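Thioesterase (PDB 2O5U) probably hydrolyses fatty acyl-CoA thioesters, as a hot-dog-fold member of the 4-hydroxybenzoyl-CoA thioesterase family. Local coordinates at residues M85-A90 and V97-A102; A44-L49 and F117-V122; D72-V77 and C112-F117. All blocks are in the same frame, centred on the assembly; numbering follows the deposited sequence. Where two conformers were deposited one is given.

Read from the N terminus, the chain first lays down the edge strand 15-19 and then helix 34-53, where 44-49 waits for a partner far along the sequence. Residues 72-77, the end of strand 62-73 and the loop after it, come next. Interaction 1 is the first contact to close, a local hairpin joining 85-90 to 97-102. Strand 113-123 then closes two longer loops: its start meets 72-77 in interaction 3, and the following residues meet the helix in interaction 2. The loops are nested, 1 within 3 and 3 within 2; the segments of the last two overlap at Phe-117, which makes its contact in interaction 2. Interactions 1 and 3 are built across the antiparallel sheet, whereas interaction 2 ties it to the helix.

Interaction 1: M85-A90 and V97-A102; sequences MGLRVA and VQYELA
In the beta hairpin formed by strands 83-92 and 96-105 of the hot-dog sheet, Arg-88 and Glu-100 face each other as a hydrogen-bonded antiparallel pair. Arg-88 N donates to Glu-100 O at 2.9 Å in an almost straight bond (172° at the hydrogen), and Glu-100 N returns a bond of 2.8 Å to Arg-88 O. Gly-86 and Ala-102 form a second such pair, in which Gly-86 N reaches Ala-102 O at 2.8 Å. Toward the turn, Ala-90 N also bonds to Gln-98 O.

Between these rungs lie two non-hydrogen-bonded pairs, whose side chains share the face that looks onto the helices. Leu-87 and Leu-101 run side by side there, with Leu-87 CD1 3.8 Å from Leu-101 CG. Val-89 likewise lies alongside Tyr-99, its CG2 4.0 Å from Tyr-99 CD2. Ala-44 of helix 34-53 covers Leu-101, and Leu-140 of helix 134-141 covers Val-89 and Tyr-99.

The other face carries the charges. Arg-88 has two deposited conformers, and what follows holds for one alone. Its chi1 of 67° sets CG between the backbone N and the carbonyl carbon, and Glu-100 CB sits 3.6 Å above the guanidinium plane, over the centre. The charged groups are 17° from parallel, and Arg-88 NH2 is a long 4.0 Å from Glu-100 OE1. Because Glu-100 OE1 lies well out of the guanidinium plane, no N-H points at it and the attraction is one of charge alone. Arg-88 NH1 bonds instead to Gln-12 O. The hold between the strands therefore rests mainly on the backbone bonds.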
loop_
_atom_site.group_PDB
_atom_site.type_symbol
_atom_site.label_atom_id
_atom_site.label_comp_id
_atom_site.label_asym_id
_atom_site.label_seq_id
_atom_site.Cartn_x
_atom_site.Cartn_y
_atom_site.Cartn_z
ATOM N N MET A 85 0.856 -8.135 -17.137
ATOM C CA MET A 85 0.903 -9.419 -16.464
ATOM C C MET A 85 0.407 -10.450 -17.412
ATOM O O MET A 85 -0.668 -10.241 -17.993
ATOM C CB MET A 85 -0.026 -9.433 -15.243
ATOM C CG MET A 85 0.298 -8.388 -14.173
ATOM S SD MET A 85 2.012 -8.476 -13.592
ATOM C CE MET A 85 2.105 -10.097 -12.872
ATOM N N GLY A 86 1.205 -11.511 -17.603
ATOM C CA GLY A 86 0.746 -12.767 -18.239
ATOM C C GLY A 86 0.181 -13.731 -17.215
ATOM O O GLY A 86 0.685 -13.862 -16.079
ATOM N N LEU A 87 -0.896 -14.376 -17.606
ATOM C CA LEU A 87 -1.608 -15.297 -16.769
ATOM C C LEU A 87 -1.888 -16.609 -17.501
ATOM O O LEU A 87 -2.262 -16.594 -18.691
ATOM C CB LEU A 87 -2.918 -14.635 -16.354
ATOM C CG LEU A 87 -3.935 -15.459 -15.542
ATOM C CD1 LEU A 87 -3.347 -16.032 -14.228
ATOM C CD2 LEU A 87 -5.174 -14.603 -15.263
ATOM N N ARG A 88 -1.617 -17.727 -16.828
ATOM C CA ARG A 88 -2.180 -19.014 -17.217
ATOM C C ARG A 88 -2.596 -19.797 -15.959
ATOM O O ARG A 88 -2.118 -19.499 -14.871
ATOM C CB ARG A 88 -1.171 -19.828 -17.993
ATOM C CG ARG A 88 -0.025 -20.246 -17.167
ATOM C CD ARG A 88 0.735 -21.317 -17.935
ATOM N NE ARG A 88 1.820 -21.905 -17.142
ATOM C CZ ARG A 88 3.070 -21.436 -17.106
ATOM N NH1 ARG A 88 3.410 -20.358 -17.788
ATOM N NH2 ARG A 88 3.986 -22.048 -16.380
ATOM N N VAL A 89 -3.457 -20.805 -16.146
ATOM C CA VAL A 89 -3.871 -21.697 -15.066
ATOM C C VAL A 89 -3.029 -22.948 -15.271
ATOM O O VAL A 89 -3.047 -23.562 -16.344
ATOM C CB VAL A 89 -5.405 -21.973 -15.163
ATOM C CG1 VAL A 89 -5.794 -23.305 -14.519
ATOM C CG2 VAL A 89 -6.179 -20.734 -14.567
ATOM N N ALA A 90 -2.287 -23.332 -14.247
ATOM C CA ALA A 90 -1.451 -24.554 -14.312
ATOM C C ALA A 90 -2.257 -25.763 -13.911
ATOM O O ALA A 90 -2.047 -26.838 -14.430
ATOM C CB ALA A 90 -0.236 -24.432 -13.374
ATOM N N VAL A 97 -7.446 -23.909 -7.581
ATOM C CA VAL A 97 -6.898 -23.538 -8.868
ATOM C C VAL A 97 -5.508 -22.917 -8.595
ATOM O O VAL A 97 -5.324 -22.096 -7.685
ATOM C CB VAL A 97 -7.891 -22.609 -9.713
ATOM C CG1 VAL A 97 -8.226 -21.329 -9.016
ATOM C CG2 VAL A 97 -7.360 -22.316 -11.166
ATOM N N GLN A 98 -4.522 -23.387 -9.361
ATOM C CA GLN A 98 -3.160 -22.806 -9.287
ATOM C C GLN A 98 -2.933 -21.951 -10.536
ATOM O O GLN A 98 -2.977 -22.461 -11.659
ATOM C CB GLN A 98 -2.089 -23.892 -9.213
ATOM C CG GLN A 98 -0.596 -23.334 -8.938
ATOM C CD GLN A 98 0.511 -24.002 -9.789
ATOM O OE1 GLN A 98 0.331 -25.076 -10.340
ATOM N NE2 GLN A 98 1.683 -23.332 -9.893
ATOM N N TYR A 99 -2.647 -20.653 -10.323
ATOM C CA TYR A 99 -2.272 -19.712 -11.389
ATOM C C TYR A 99 -0.741 -19.620 -11.529
ATOM O O TYR A 99 -0.006 -19.709 -10.529
ATOM C CB TYR A 99 -2.808 -18.319 -11.079
ATOM C CG TYR A 99 -4.244 -18.256 -10.624
ATOM C CD1 TYR A 99 -4.592 -18.232 -9.266
ATOM C CD2 TYR A 99 -5.261 -18.278 -11.550
ATOM C CE1 TYR A 99 -5.977 -18.164 -8.883
ATOM C CE2 TYR A 99 -6.584 -18.228 -11.194
ATOM C CZ TYR A 99 -6.935 -18.170 -9.872
ATOM O OH TYR A 99 -8.257 -18.100 -9.551
ATOM N N GLU A 100 -0.276 -19.522 -12.775
ATOM C CA GLU A 100 1.072 -18.980 -13.080
ATOM C C GLU A 100 0.981 -17.564 -13.657
ATOM O O GLU A 100 0.243 -17.348 -14.580
ATOM C CB GLU A 100 1.721 -19.857 -14.107
ATOM C CG GLU A 100 1.919 -21.300 -13.687
ATOM C CD GLU A 100 3.135 -21.492 -12.776
ATOM O OE1 GLU A 100 4.051 -20.614 -12.700
ATOM O OE2 GLU A 100 3.183 -22.551 -12.170
ATOM N N LEU A 101 1.795 -16.628 -13.154
ATOM C CA LEU A 101 1.794 -15.253 -13.614
ATOM C C LEU A 101 3.246 -14.790 -13.851
ATOM O O LEU A 101 4.171 -15.306 -13.226
ATOM C CB LEU A 101 1.168 -14.343 -12.550
ATOM C CG LEU A 101 -0.382 -14.281 -12.604
ATOM C CD1 LEU A 101 -0.998 -14.661 -11.330
ATOM C CD2 LEU A 101 -0.898 -13.021 -13.093
ATOM N N ALA A 102 3.416 -13.841 -14.752
ATOM C CA ALA A 102 4.716 -13.208 -14.956
ATOM C C ALA A 102 4.450 -11.731 -15.291
ATOM O O ALA A 102 3.423 -11.395 -15.899
ATOM C CB ALA A 102 5.534 -13.950 -16.059
#

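Interaction 2: A44-L49 and F117-V122; sequences AVNTYL and FVHVFV
His-119 NE2 and Asn-46 ND2 share a water molecule, whose oxygen lies 2.8 Å from His-119 NE2, in the plane of the imidazole at its edge. The same oxygen accepts from Asn-46 ND2 at 3.0 Å, an amide nitrogen that also donates to Asp-42 O one helical turn back. On the other imidazole nitrogen, His-119 ND1 is hydrogen-bonded to Tyr-99 OH, and with both nitrogens engaged the rotation of the buried ring is probably well fixed.

Here the hot-dog fold shows its defining feature, the long helix 34-53 lying against the curved antiparallel sheet; the two segment axes pass 12.0 Å apart at 42°. Side chains span that gap tip to tip. Val-45 points at the sheet and packs tightly on Phe-117, with Val-45 CG2 3.4 Å from Phe-117 CE2, while its other methyl, CG1, approaches His-119 CE1 at 4.0 Å. Leu-49 CD1 touches two ring edges, at 4.0 Å from His-119 CE1 and 4.2 Å from Phe-121 CZ. Along the strand, Phe-117 turns its edge onto the imidazole face in a T-shaped stack, placing Phe-117 CE1 3.6 Å above the plane of His-119. Beyond Asn-46 lies Trp-23 of the second subunit.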
loop_
_atom_site.group_PDB
_atom_site.type_symbol
_atom_site.label_atom_id
_atom_site.label_comp_id
_atom_site.label_asym_id
_atom_site.label_seq_id
_atom_site.Cartn_x
_atom_site.Cartn_y
_atom_site.Cartn_z
ATOM N N ALA A 44 -4.445 -9.073 -11.547
ATOM C CA ALA A 44 -4.547 -9.724 -12.856
ATOM C C ALA A 44 -5.570 -10.864 -12.770
ATOM O O ALA A 44 -6.425 -11.020 -13.669
ATOM C CB ALA A 44 -3.165 -10.304 -13.248
ATOM N N VAL A 45 -5.454 -11.675 -11.727
ATOM C CA VAL A 45 -6.341 -12.854 -11.583
ATOM C C VAL A 45 -7.780 -12.395 -11.338
ATOM O O VAL A 45 -8.711 -12.814 -12.016
ATOM C CB VAL A 45 -5.853 -13.832 -10.479
ATOM C CG1 VAL A 45 -6.947 -14.883 -10.136
ATOM C CG2 VAL A 45 -4.615 -14.589 -10.922
ATOM N N ASN A 46 -7.971 -11.503 -10.380
ATOM C CA ASN A 46 -9.386 -11.127 -10.077
ATOM C C ASN A 46 -10.099 -10.298 -11.134
ATOM O O ASN A 46 -11.325 -10.420 -11.329
ATOM C CB ASN A 46 -9.441 -10.523 -8.684
ATOM C CG ASN A 46 -9.280 -11.567 -7.637
ATOM O OD1 ASN A 46 -10.182 -12.390 -7.437
ATOM N ND2 ASN A 46 -8.163 -11.537 -6.927
ATOM N N THR A 47 -9.328 -9.479 -11.840
ATOM C CA THR A 47 -9.847 -8.748 -13.003
ATOM C C THR A 47 -10.477 -9.726 -14.015
ATOM O O THR A 47 -11.645 -9.562 -14.415
ATOM C CB THR A 47 -8.734 -7.857 -13.634
ATOM O OG1 THR A 47 -8.259 -6.928 -12.641
ATOM C CG2 THR A 47 -9.271 -7.071 -14.862
ATOM N N TYR A 48 -9.711 -10.761 -14.358
ATOM C CA TYR A 48 -10.177 -11.848 -15.211
ATOM C C TYR A 48 -11.444 -12.576 -14.677
ATOM O O TYR A 48 -12.439 -12.689 -15.414
ATOM C CB TYR A 48 -9.066 -12.844 -15.451
ATOM C CG TYR A 48 -9.459 -13.881 -16.467
ATOM C CD1 TYR A 48 -9.369 -13.615 -17.839
ATOM C CD2 TYR A 48 -9.917 -15.137 -16.044
ATOM C CE1 TYR A 48 -9.747 -14.584 -18.777
ATOM C CE2 TYR A 48 -10.299 -16.100 -16.945
ATOM C CZ TYR A 48 -10.206 -15.827 -18.313
ATOM O OH TYR A 48 -10.614 -16.841 -19.172
ATOM N N LEU A 49 -11.423 -13.022 -13.418
ATOM C CA LEU A 49 -12.537 -13.797 -12.815
ATOM C C LEU A 49 -13.831 -13.010 -12.826
ATOM O O LEU A 49 -14.923 -13.570 -13.128
ATOM C CB LEU A 49 -12.219 -14.227 -11.373
ATOM C CG LEU A 49 -11.020 -15.115 -11.000
ATOM C CD1 LEU A 49 -10.906 -15.298 -9.500
ATOM C CD2 LEU A 49 -11.049 -16.431 -11.692
ATOM N N PHE A 117 0.194 -18.583 -7.546
ATOM C CA PHE A 117 -0.556 -18.662 -6.322
ATOM C C PHE A 117 -1.755 -19.571 -6.479
ATOM O O PHE A 117 -2.175 -19.824 -7.604
ATOM C CB PHE A 117 -0.908 -17.264 -5.756
ATOM C CG PHE A 117 -2.099 -16.585 -6.367
ATOM C CD1 PHE A 117 -3.400 -16.813 -5.845
ATOM C CD2 PHE A 117 -1.938 -15.678 -7.430
ATOM C CE1 PHE A 117 -4.537 -16.130 -6.365
ATOM C CE2 PHE A 117 -3.040 -14.998 -7.960
ATOM C CZ PHE A 117 -4.372 -15.227 -7.421
ATOM N N VAL A 118 -2.256 -20.051 -5.347
ATOM C CA VAL A 118 -3.394 -20.968 -5.276
ATOM C C VAL A 118 -4.588 -20.290 -4.590
ATOM O O VAL A 118 -4.496 -19.797 -3.449
ATOM C CB VAL A 118 -3.055 -22.312 -4.568
ATOM C CG1 VAL A 118 -4.295 -23.259 -4.464
ATOM C CG2 VAL A 118 -1.878 -23.002 -5.223
ATOM N N HIS A 119 -5.706 -20.299 -5.298
ATOM C CA HIS A 119 -7.022 -20.079 -4.724
ATOM C C HIS A 119 -7.646 -21.404 -4.287
ATOM O O HIS A 119 -7.589 -22.421 -5.036
ATOM C CB HIS A 119 -7.986 -19.431 -5.747
ATOM C CG HIS A 119 -8.001 -17.929 -5.736
ATOM N ND1 HIS A 119 -8.429 -17.188 -6.822
ATOM C CD2 HIS A 119 -7.715 -17.032 -4.755
ATOM C CE1 HIS A 119 -8.370 -15.900 -6.522
ATOM N NE2 HIS A 119 -7.940 -15.779 -5.276
ATOM N N VAL A 120 -8.273 -21.367 -3.108
ATOM C CA VAL A 120 -9.326 -22.359 -2.737
ATOM C C VAL A 120 -10.611 -21.557 -2.558
ATOM O O VAL A 120 -10.624 -20.482 -1.933
ATOM C CB VAL A 120 -9.032 -23.120 -1.402
ATOM C CG1 VAL A 120 -10.192 -24.106 -1.078
ATOM C CG2 VAL A 120 -7.714 -23.911 -1.491
ATOM N N PHE A 121 -11.693 -22.090 -3.097
ATOM C CA PHE A 121 -12.960 -21.443 -3.095
ATOM C C PHE A 121 -13.804 -21.949 -1.905
ATOM O O PHE A 121 -13.919 -23.159 -1.655
ATOM C CB PHE A 121 -13.645 -21.541 -4.479
ATOM C CG PHE A 121 -13.050 -20.591 -5.473
ATOM C CD1 PHE A 121 -11.936 -20.971 -6.249
ATOM C CD2 PHE A 121 -13.481 -19.259 -5.519
ATOM C CE1 PHE A 121 -11.322 -20.057 -7.155
ATOM C CE2 PHE A 121 -12.870 -18.334 -6.412
ATOM C CZ PHE A 121 -11.781 -18.736 -7.228
ATOM N N VAL A 122 -14.354 -20.997 -1.174
ATOM C CA VAL A 122 -15.062 -21.340 0.023
ATOM C C VAL A 122 -16.370 -20.590 0.127
ATOM O O VAL A 122 -16.530 -19.487 -0.452
ATOM C CB VAL A 122 -14.222 -21.041 1.342
ATOM C CG1 VAL A 122 -12.968 -21.901 1.445
ATOM C CG2 VAL A 122 -13.957 -19.575 1.535
HETATM O O HOH W 1 -7.448 -13.153 -4.477
#

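Interaction 3: D72-V77 and C112-F117; sequences DYFAPV and CAAGRF
Backbone torsions of phi -99° and psi -36° at Phe-74 bend the chain just past the end of strand 62-73, which brings two successive amides onto Cys-112 O. Phe-74 N lies 2.7 Å from Cys-112 O, and Ala-75 N reaches the same oxygen, Cys-112 O, at 3.0 Å. Two consecutive N-H groups opposite a single carbonyl, with a helix-like residue first, give the pattern of a classic beta bulge, here where the regular pairing ends.

The side chain of Phe-74, its CG anti to the carbonyl carbon (chi1 -54°), lies along the partner strand. Ala-114 CB meets the ring edge in plane, 3.8 Å from Phe-74 CE1, and Asp-72 O sits 3.9 Å above one face of the Phe-74 ring, offset toward the rim.

Before the bend the pairing is regular. Asp-72 and Ala-114 form a hydrogen-bonded antiparallel pair: Asp-72 N reaches Ala-114 O at 2.7 Å, and Ala-114 N reaches Asp-72 O at 3.0 Å. On the opposite face of the sheet, Tyr-73 CD2 packs 4.2 Å from Ala-113 CB.

That face looks onto helix 34-53, where Tyr-73 bonds through its OH to Asn-34 O and meets the Tyr-37 ring edge-to-face. Strand 113-123 is flanked on its other side by strand 96-105, and beyond Asp-72 the sheet continues antiparallel into a strand of the third subunit.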
loop_
_atom_site.group_PDB
_atom_site.type_symbol
_atom_site.label_atom_id
_atom_site.label_comp_id
_atom_site.label_asym_id
_atom_site.label_seq_id
_atom_site.Cartn_x
_atom_site.Cartn_y
_atom_site.Cartn_z
ATOM N N ASP A 72 9.582 -15.275 -8.096
ATOM C CA ASP A 72 11.025 -15.096 -8.368
ATOM C C ASP A 72 11.173 -13.802 -9.103
ATOM O O ASP A 72 10.406 -13.505 -10.010
ATOM C CB ASP A 72 11.577 -16.250 -9.234
ATOM C CG ASP A 72 11.450 -17.603 -8.535
ATOM O OD1 ASP A 72 12.073 -17.804 -7.477
ATOM O OD2 ASP A 72 10.682 -18.450 -9.034
ATOM N N TYR A 73 12.164 -13.021 -8.732
ATOM C CA TYR A 73 12.394 -11.703 -9.335
ATOM C C TYR A 73 13.685 -11.740 -10.145
ATOM O O TYR A 73 14.760 -11.976 -9.566
ATOM C CB TYR A 73 12.518 -10.682 -8.224
ATOM C CG TYR A 73 11.318 -10.662 -7.285
ATOM C CD1 TYR A 73 11.240 -11.510 -6.180
ATOM C CD2 TYR A 73 10.251 -9.795 -7.538
ATOM C CE1 TYR A 73 10.079 -11.515 -5.314
ATOM C CE2 TYR A 73 9.132 -9.752 -6.683
ATOM C CZ TYR A 73 9.051 -10.611 -5.601
ATOM O OH TYR A 73 7.934 -10.502 -4.808
ATOM N N PHE A 74 13.573 -11.524 -11.461
ATOM C CA PHE A 74 14.728 -11.718 -12.392
ATOM C C PHE A 74 15.413 -10.413 -12.714
ATOM O O PHE A 74 16.633 -10.366 -12.807
ATOM C CB PHE A 74 14.284 -12.412 -13.695
ATOM C CG PHE A 74 13.548 -13.707 -13.475
ATOM C CD1 PHE A 74 12.192 -13.805 -13.739
ATOM C CD2 PHE A 74 14.211 -14.821 -12.978
ATOM C CE1 PHE A 74 11.492 -15.034 -13.491
ATOM C CE2 PHE A 74 13.519 -16.044 -12.762
ATOM C CZ PHE A 74 12.148 -16.131 -12.995
ATOM N N ALA A 75 14.634 -9.340 -12.821
ATOM C CA ALA A 75 15.164 -8.025 -13.099
ATOM C C ALA A 75 14.190 -6.928 -12.686
ATOM O O ALA A 75 12.991 -7.093 -12.893
ATOM C CB ALA A 75 15.475 -7.892 -14.632
ATOM N N PRO A 76 14.683 -5.768 -12.229
ATOM C CA PRO A 76 13.749 -4.713 -11.747
ATOM C C PRO A 76 12.944 -3.977 -12.825
ATOM O O PRO A 76 13.350 -3.904 -13.993
ATOM C CB PRO A 76 14.673 -3.746 -10.984
ATOM C CG PRO A 76 16.008 -3.919 -11.520
ATOM C CD PRO A 76 16.096 -5.395 -12.011
ATOM N N VAL A 77 11.810 -3.436 -12.428
ATOM C CA VAL A 77 11.152 -2.407 -13.200
ATOM C C VAL A 77 10.898 -1.240 -12.248
ATOM O O VAL A 77 11.121 -1.356 -11.072
ATOM C CB VAL A 77 9.783 -2.902 -13.831
ATOM C CG1 VAL A 77 9.994 -4.098 -14.731
ATOM C CG2 VAL A 77 8.712 -3.186 -12.761
ATOM N N CYS A 112 10.363 -10.032 -16.251
ATOM C CA CYS A 112 11.041 -9.370 -15.131
ATOM C C CYS A 112 10.840 -10.179 -13.795
ATOM O O CYS A 112 11.733 -10.217 -12.931
ATOM C CB CYS A 112 10.475 -7.957 -14.970
ATOM S SG CYS A 112 10.434 -7.141 -16.566
ATOM N N ALA A 113 9.688 -10.840 -13.669
ATOM C CA ALA A 113 9.406 -11.661 -12.498
ATOM C C ALA A 113 8.393 -12.719 -12.876
ATOM O O ALA A 113 7.650 -12.515 -13.828
ATOM C CB ALA A 113 8.806 -10.763 -11.317
ATOM N N ALA A 114 8.326 -13.789 -12.102
ATOM C CA ALA A 114 7.328 -14.844 -12.309
ATOM C C ALA A 114 7.067 -15.560 -10.990
ATOM O O ALA A 114 8.003 -15.803 -10.195
ATOM C CB ALA A 114 7.803 -15.878 -13.346
ATOM N N GLY A 115 5.804 -15.964 -10.806
ATOM C CA GLY A 115 5.392 -16.607 -9.605
ATOM C C GLY A 115 4.077 -17.316 -9.775
ATOM O O GLY A 115 3.565 -17.518 -10.910
ATOM N N ARG A 116 3.527 -17.721 -8.647
ATOM C CA ARG A 116 2.300 -18.543 -8.694
ATOM C C ARG A 116 1.471 -18.253 -7.486
ATOM O O ARG A 116 1.976 -17.730 -6.506
ATOM C CB ARG A 116 2.619 -20.056 -8.758
ATOM C CG ARG A 116 3.567 -20.593 -7.715
ATOM C CD ARG A 116 4.068 -21.998 -8.133
ATOM N N PHE A 117 0.194 -18.583 -7.546
ATOM C CA PHE A 117 -0.556 -18.662 -6.322
ATOM C C PHE A 117 -1.755 -19.571 -6.479
ATOM O O PHE A 117 -2.175 -19.824 -7.604
ATOM C CB PHE A 117 -0.908 -17.264 -5.756
ATOM C CG PHE A 117 -2.099 -16.585 -6.367
ATOM C CD1 PHE A 117 -3.400 -16.813 -5.845
ATOM C CD2 PHE A 117 -1.938 -15.678 -7.430
ATOM C CE1 PHE A 117 -4.537 -16.130 -6.365
ATOM C CE2 PHE A 117 -3.040 -14.998 -7.960
ATOM C CZ PHE A 117 -4.372 -15.227 -7.421
HETATM O O HOH W 2 9.887 -18.481 -11.350
#